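Local coordinates for protein xylose isomerase-like TIM barrel (Anabaena variabilis ATCC 29413, PDB 2QW5) that probably isomerises or epimerises a sugar or sugar phosphate, binding zinc and a d-xylose molecule in the pocket of a TIM barrel, at residues T20-D25 / T68-Y73; F50-G55 / A119-E124. One frame throughout, in Å; residues are numbered along the deposited sequence.

Interaction 1 (T20-D25 / T68-Y73)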
loop_
_atom_site.group_PDB
_atom_site.type_symbol
_atom_site.label_atom_id
_atom_site.label_comp_id
_atom_site.label_asym_id
_atom_site.label_seq_id
_atom_site.Cartn_x
_atom_site.Cartn_y
_atom_site.Cartn_z
ATOM N N THR A 20 14.233 -6.976 -17.884
ATOM C CA THR A 20 15.088 -6.204 -16.944
ATOM C C THR A 20 16.298 -7.067 -16.457
ATOM O O THR A 20 17.138 -6.596 -15.651
ATOM C CB THR A 20 14.312 -5.664 -15.720
ATOM O OG1 THR A 20 13.883 -6.749 -14.907
ATOM C CG2 THR A 20 13.139 -4.847 -16.136
ATOM N N ASN A 21 16.399 -8.312 -16.948
ATOM C CA ASN A 21 17.422 -9.277 -16.509
ATOM C C ASN A 21 17.967 -10.084 -17.692
ATOM O O ASN A 21 17.249 -10.892 -18.301
ATOM C CB ASN A 21 16.840 -10.227 -15.450
ATOM C CG ASN A 21 17.911 -10.989 -14.682
ATOM O OD1 ASN A 21 18.941 -11.413 -15.228
ATOM N ND2 ASN A 21 17.679 -11.159 -13.396
ATOM N N LEU A 22 19.249 -9.865 -17.982
ATOM C CA LEU A 22 19.927 -10.545 -19.068
ATOM C C LEU A 22 20.232 -12.029 -18.775
ATOM O O LEU A 22 20.540 -12.742 -19.721
ATOM C CB LEU A 22 21.199 -9.754 -19.530
ATOM C CG LEU A 22 20.946 -8.703 -20.629
ATOM C CD1 LEU A 22 20.700 -9.417 -21.968
ATOM C CD2 LEU A 22 19.826 -7.718 -20.348
ATOM N N GLN A 23 20.143 -12.481 -17.512
ATOM C CA GLN A 23 20.400 -13.884 -17.111
ATOM C C GLN A 23 21.636 -14.434 -17.834
ATOM O O GLN A 23 21.540 -15.410 -18.605
ATOM C CB GLN A 23 19.195 -14.770 -17.445
ATOM C CG GLN A 23 17.840 -14.333 -16.936
ATOM C CD GLN A 23 16.823 -15.484 -17.068
ATOM O OE1 GLN A 23 17.042 -16.576 -16.510
ATOM N NE2 GLN A 23 15.729 -15.246 -17.786
ATOM N N PRO A 24 22.798 -13.788 -17.629
ATOM C CA PRO A 24 24.025 -14.177 -18.364
ATOM C C PRO A 24 24.472 -15.652 -18.200
ATOM O O PRO A 24 25.102 -16.209 -19.096
ATOM C CB PRO A 24 25.063 -13.205 -17.799
ATOM C CG PRO A 24 24.576 -12.887 -16.439
ATOM C CD PRO A 24 23.103 -12.726 -16.655
ATOM N N ASP A 25 24.123 -16.234 -17.062
ATOM C CA ASP A 25 24.325 -17.664 -16.712
ATOM C C ASP A 25 23.313 -18.693 -17.272
ATOM O O ASP A 25 23.565 -19.900 -17.178
ATOM C CB ASP A 25 24.371 -17.831 -15.177
ATOM C CG ASP A 25 23.162 -17.213 -14.439
ATOM O OD1 ASP A 25 22.385 -16.367 -14.994
ATOM O OD2 ASP A 25 23.021 -17.555 -13.243
ATOM N N THR A 68 31.182 -11.762 -18.669
ATOM C CA THR A 68 32.353 -11.959 -19.538
ATOM C C THR A 68 32.002 -13.101 -20.507
ATOM O O THR A 68 32.203 -12.983 -21.713
ATOM C CB THR A 68 33.618 -12.297 -18.750
ATOM O OG1 THR A 68 33.986 -11.189 -17.909
ATOM C CG2 THR A 68 34.789 -12.637 -19.717
ATOM N N ASN A 69 31.413 -14.166 -19.982
ATOM C CA ASN A 69 30.989 -15.297 -20.816
ATOM C C ASN A 69 29.882 -14.930 -21.799
ATOM O O ASN A 69 29.829 -15.490 -22.902
ATOM C CB ASN A 69 30.578 -16.492 -19.934
ATOM C CG ASN A 69 31.748 -17.077 -19.125
ATOM O OD1 ASN A 69 32.908 -16.816 -19.398
ATOM N ND2 ASN A 69 31.423 -17.862 -18.120
ATOM N N LEU A 70 28.987 -14.008 -21.416
ATOM C CA LEU A 70 27.949 -13.518 -22.319
ATOM C C LEU A 70 28.614 -12.758 -23.469
ATOM O O LEU A 70 28.303 -13.007 -24.628
ATOM C CB LEU A 70 26.886 -12.643 -21.592
ATOM C CG LEU A 70 25.735 -12.056 -22.432
ATOM C CD1 LEU A 70 24.922 -13.158 -23.151
ATOM C CD2 LEU A 70 24.826 -11.169 -21.605
ATOM N N ARG A 71 29.536 -11.842 -23.164
ATOM C CA ARG A 71 30.290 -11.114 -24.228
ATOM C C ARG A 71 30.971 -12.100 -25.191
ATOM O O ARG A 71 30.889 -11.937 -26.422
ATOM C CB ARG A 71 31.345 -10.197 -23.605
ATOM C CG ARG A 71 32.168 -9.301 -24.553
ATOM C CD ARG A 71 31.394 -8.222 -25.255
ATOM N NE ARG A 71 30.931 -8.556 -26.607
ATOM C CZ ARG A 71 30.359 -7.695 -27.450
ATOM N NH1 ARG A 71 30.156 -6.425 -27.088
ATOM N NH2 ARG A 71 29.997 -8.094 -28.661
ATOM N N HIS A 72 31.622 -13.124 -24.637
ATOM C CA HIS A 72 32.309 -14.123 -25.460
ATOM C C HIS A 72 31.351 -14.936 -26.322
ATOM O O HIS A 72 31.690 -15.267 -27.445
ATOM C CB HIS A 72 33.210 -15.035 -24.639
ATOM C CG HIS A 72 34.364 -14.315 -24.010
ATOM N ND1 HIS A 72 35.050 -14.815 -22.925
ATOM C CD2 HIS A 72 34.929 -13.115 -24.291
ATOM C CE1 HIS A 72 36.009 -13.973 -22.582
ATOM N NE2 HIS A 72 35.956 -12.931 -23.394
ATOM N N TYR A 73 30.159 -15.211 -25.807
ATOM C CA TYR A 73 29.141 -15.941 -26.566
ATOM C C TYR A 73 28.591 -15.073 -27.724
ATOM O O TYR A 73 28.359 -15.574 -28.838
ATOM C CB TYR A 73 28.022 -16.429 -25.628
ATOM C CG TYR A 73 26.956 -17.189 -26.358
ATOM C CD1 TYR A 73 27.194 -18.502 -26.788
ATOM C CD2 TYR A 73 25.722 -16.607 -26.654
ATOM C CE1 TYR A 73 26.224 -19.219 -27.512
ATOM C CE2 TYR A 73 24.747 -17.316 -27.352
ATOM C CZ TYR A 73 25.004 -18.620 -27.770
ATOM O OH TYR A 73 24.041 -19.313 -28.449
#
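In the TIM barrel, the loop that leads from strand 11-14 to helix 27-42 packs against the neighbouring helix 60-76, with L22 and P24 of the loop meeting L70 of the helix. The backbones come closest at P24 and L70, whose CA atoms lie 5.6 Å apart. The CB corner of the proline ring makes the touch: P24 CB lies 4.2 Å from L70 CB and 4.3 Å from L70 CD2. L22 adds a looser touch on the same methyl, its CB lying 4.4 Å from L70 CD2. L70 CG stands anti to the backbone N (chi1 180°), which carries the isobutyl group outward from the helix, and chi2 of 58° then turns the CD2 branch to the loop.

The loop is shaped locally. N21 OD1 accepts the backbone N-H of Q23 at 2.8 Å, closing an Asx turn. The bond is moderately bent, at 150° about the hydrogen, and the donor is tilted somewhat from the carbonyl plane. Q23, with positive phi, points its CB away from the helix, while L22 and P24 on its two flanks make the contact. Downstream, P24 O takes a hydrogen bond from R30 NE of helix 27-42, tying the loop to the helix it precedes. P24 also packs on N66 and Y67 of helix 60-76.

No hydrogen bond spans the two segments. The contact between them is purely apolar and modest in size (132 Å²), both loop residues bearing on one buried leucine, while the polar bonds of the loop are made to other partners: Q23 N to N21 OD1, N21 N to T19 OG1 and P24 O to R30 NE.

Interaction 2 (F50-G55 / A119-E124)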
loop_
_atom_site.group_PDB
_atom_site.type_symbol
_atom_site.label_atom_id
_atom_site.label_comp_id
_atom_site.label_asym_id
_atom_site.label_seq_id
_atom_site.Cartn_x
_atom_site.Cartn_y
_atom_site.Cartn_z
ATOM N N PHE A 50 21.906 -2.980 -22.151
ATOM C CA PHE A 50 21.647 -4.118 -21.269
ATOM C C PHE A 50 21.434 -3.623 -19.857
ATOM O O PHE A 50 22.355 -3.025 -19.289
ATOM C CB PHE A 50 22.865 -5.035 -21.274
ATOM C CG PHE A 50 22.933 -6.001 -22.436
ATOM C CD1 PHE A 50 22.118 -5.901 -23.574
ATOM C CD2 PHE A 50 23.939 -6.977 -22.411
ATOM C CE1 PHE A 50 22.230 -6.843 -24.612
ATOM C CE2 PHE A 50 24.073 -7.883 -23.446
ATOM C CZ PHE A 50 23.230 -7.817 -24.545
ATOM N N PRO A 51 20.205 -3.820 -19.301
ATOM C CA PRO A 51 20.059 -3.563 -17.873
ATOM C C PRO A 51 20.835 -4.613 -17.090
ATOM O O PRO A 51 20.849 -5.769 -17.487
ATOM C CB PRO A 51 18.549 -3.705 -17.622
ATOM C CG PRO A 51 18.047 -4.601 -18.731
ATOM C CD PRO A 51 18.916 -4.229 -19.911
ATOM N N ILE A 52 21.533 -4.200 -16.024
ATOM C CA ILE A 52 22.245 -5.137 -15.163
ATOM C C ILE A 52 21.445 -5.279 -13.885
ATOM O O ILE A 52 21.416 -4.341 -13.035
ATOM C CB ILE A 52 23.720 -4.751 -14.890
ATOM C CG1 ILE A 52 24.480 -4.580 -16.230
ATOM C CG2 ILE A 52 24.423 -5.770 -13.929
ATOM C CD1 ILE A 52 24.492 -5.806 -17.187
ATOM N N ALA A 53 20.740 -6.421 -13.766
ATOM C CA ALA A 53 19.902 -6.699 -12.571
ATOM C C ALA A 53 20.767 -6.775 -11.338
ATOM O O ALA A 53 21.865 -7.330 -11.428
ATOM C CB ALA A 53 19.100 -7.994 -12.733
ATOM N N PRO A 54 20.314 -6.186 -10.200
ATOM C CA PRO A 54 21.114 -6.269 -8.970
ATOM C C PRO A 54 21.100 -7.677 -8.371
ATOM O O PRO A 54 20.200 -8.486 -8.689
ATOM C CB PRO A 54 20.466 -5.233 -8.039
ATOM C CG PRO A 54 19.104 -5.042 -8.579
ATOM C CD PRO A 54 19.057 -5.442 -9.989
ATOM N N GLY A 55 22.114 -7.960 -7.566
ATOM C CA GLY A 55 22.272 -9.257 -6.888
ATOM C C GLY A 55 22.926 -9.095 -5.532
ATOM O O GLY A 55 22.995 -7.984 -5.003
ATOM N N ALA A 119 32.570 -2.965 -18.522
ATOM C CA ALA A 119 33.834 -3.159 -19.233
ATOM C C ALA A 119 33.936 -4.573 -19.808
ATOM O O ALA A 119 34.311 -4.730 -20.978
ATOM C CB ALA A 119 35.012 -2.840 -18.303
ATOM N N ALA A 120 33.550 -5.600 -19.029
ATOM C CA ALA A 120 33.595 -7.024 -19.491
ATOM C C ALA A 120 32.713 -7.247 -20.684
ATOM O O ALA A 120 33.002 -8.109 -21.517
ATOM C CB ALA A 120 33.246 -8.023 -18.340
ATOM N N LEU A 121 31.634 -6.456 -20.781
ATOM C CA LEU A 121 30.752 -6.445 -21.965
ATOM C C LEU A 121 31.289 -5.574 -23.111
ATOM O O LEU A 121 30.579 -5.352 -24.090
ATOM C CB LEU A 121 29.324 -6.002 -21.566
ATOM C CG LEU A 121 28.501 -6.955 -20.690
ATOM C CD1 LEU A 121 27.264 -6.316 -20.117
ATOM C CD2 LEU A 121 28.093 -8.152 -21.512
ATOM N N GLY A 122 32.530 -5.069 -22.996
ATOM C CA GLY A 122 33.127 -4.170 -23.973
ATOM C C GLY A 122 32.564 -2.767 -23.979
ATOM O O GLY A 122 32.890 -1.982 -24.876
ATOM N N GLY A 123 31.764 -2.433 -22.952
ATOM C CA GLY A 123 31.020 -1.211 -22.929
ATOM C C GLY A 123 31.830 -0.062 -22.409
ATOM O O GLY A 123 32.709 -0.230 -21.554
ATOM N N GLU A 124 31.505 1.112 -22.934
ATOM C CA GLU A 124 32.146 2.345 -22.562
ATOM C C GLU A 124 31.185 3.368 -21.969
ATOM O O GLU A 124 31.575 4.481 -21.663
ATOM C CB GLU A 124 32.914 2.813 -23.786
ATOM C CG GLU A 124 34.144 1.796 -24.042
ATOM C CD GLU A 124 34.925 1.986 -25.351
ATOM O OE1 GLU A 124 34.368 1.726 -26.464
ATOM O OE2 GLU A 124 36.118 2.349 -25.234
#
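The carbonyl O of A119 accepts the backbone N-H of G122 at 2.7 Å, and this bond belongs to the Schellman motif that ends helix 101-120 and sets L121 against F50 and I52. G122, at positive phi, is the C-prime residue of the motif, and G123 N completes it by bonding to the carbonyl just before A119. L121 is the first residue to leave helical geometry, and its CB points toward F50 and I52. In this TIM barrel the contact thus joins the residue just after helix 101-120 to F50 of barrel strand 47-51 and to I52, two residues on.

One methyl does the touching. L121 CG lies anti to the carbonyl carbon (chi1 -69°) and the chain then runs on extended, so that CD1 points at the junction between the F50 ring and the tip of I52. The I52 side chain comes from the other segment tip to tip, while that of F50 runs across the leucine at a slant. I84 and T86 of strand 83-87 also pack on L121. F50 is held in place by backbone hydrogen bonds to S85 and N87 and by an edge-to-face stack with F15; I52 is likewise bonded to N87, which lines the d-xylose pocket. L121 CD1 sits 4.1 Å from F50 CD2 and equally 4.1 Å from I52 CD1.

In the fold
The centres of interactions 1 and 2 lie about 9 Å apart, and F50 belongs to both neighbourhoods: besides its part in interaction 2 it packs on L22 and L70 of interaction 1. A polar link runs alongside, since R71 NH1 lies 3.2 Å from L121 O, a probable hydrogen bond, tying helix 60-76 to the end of helix 101-120. The side chain of I52 is about 10 Å from the bound d-xylose and that of L22 about 12 Å, while the side chain of F50 is about 13 Å from the zinc ion. Both contacts therefore lie in a layer outside the zinc and d-xylose site, between barrel strand 47-51, the loop after strand 11-14 and helices 60-76 and 101-120.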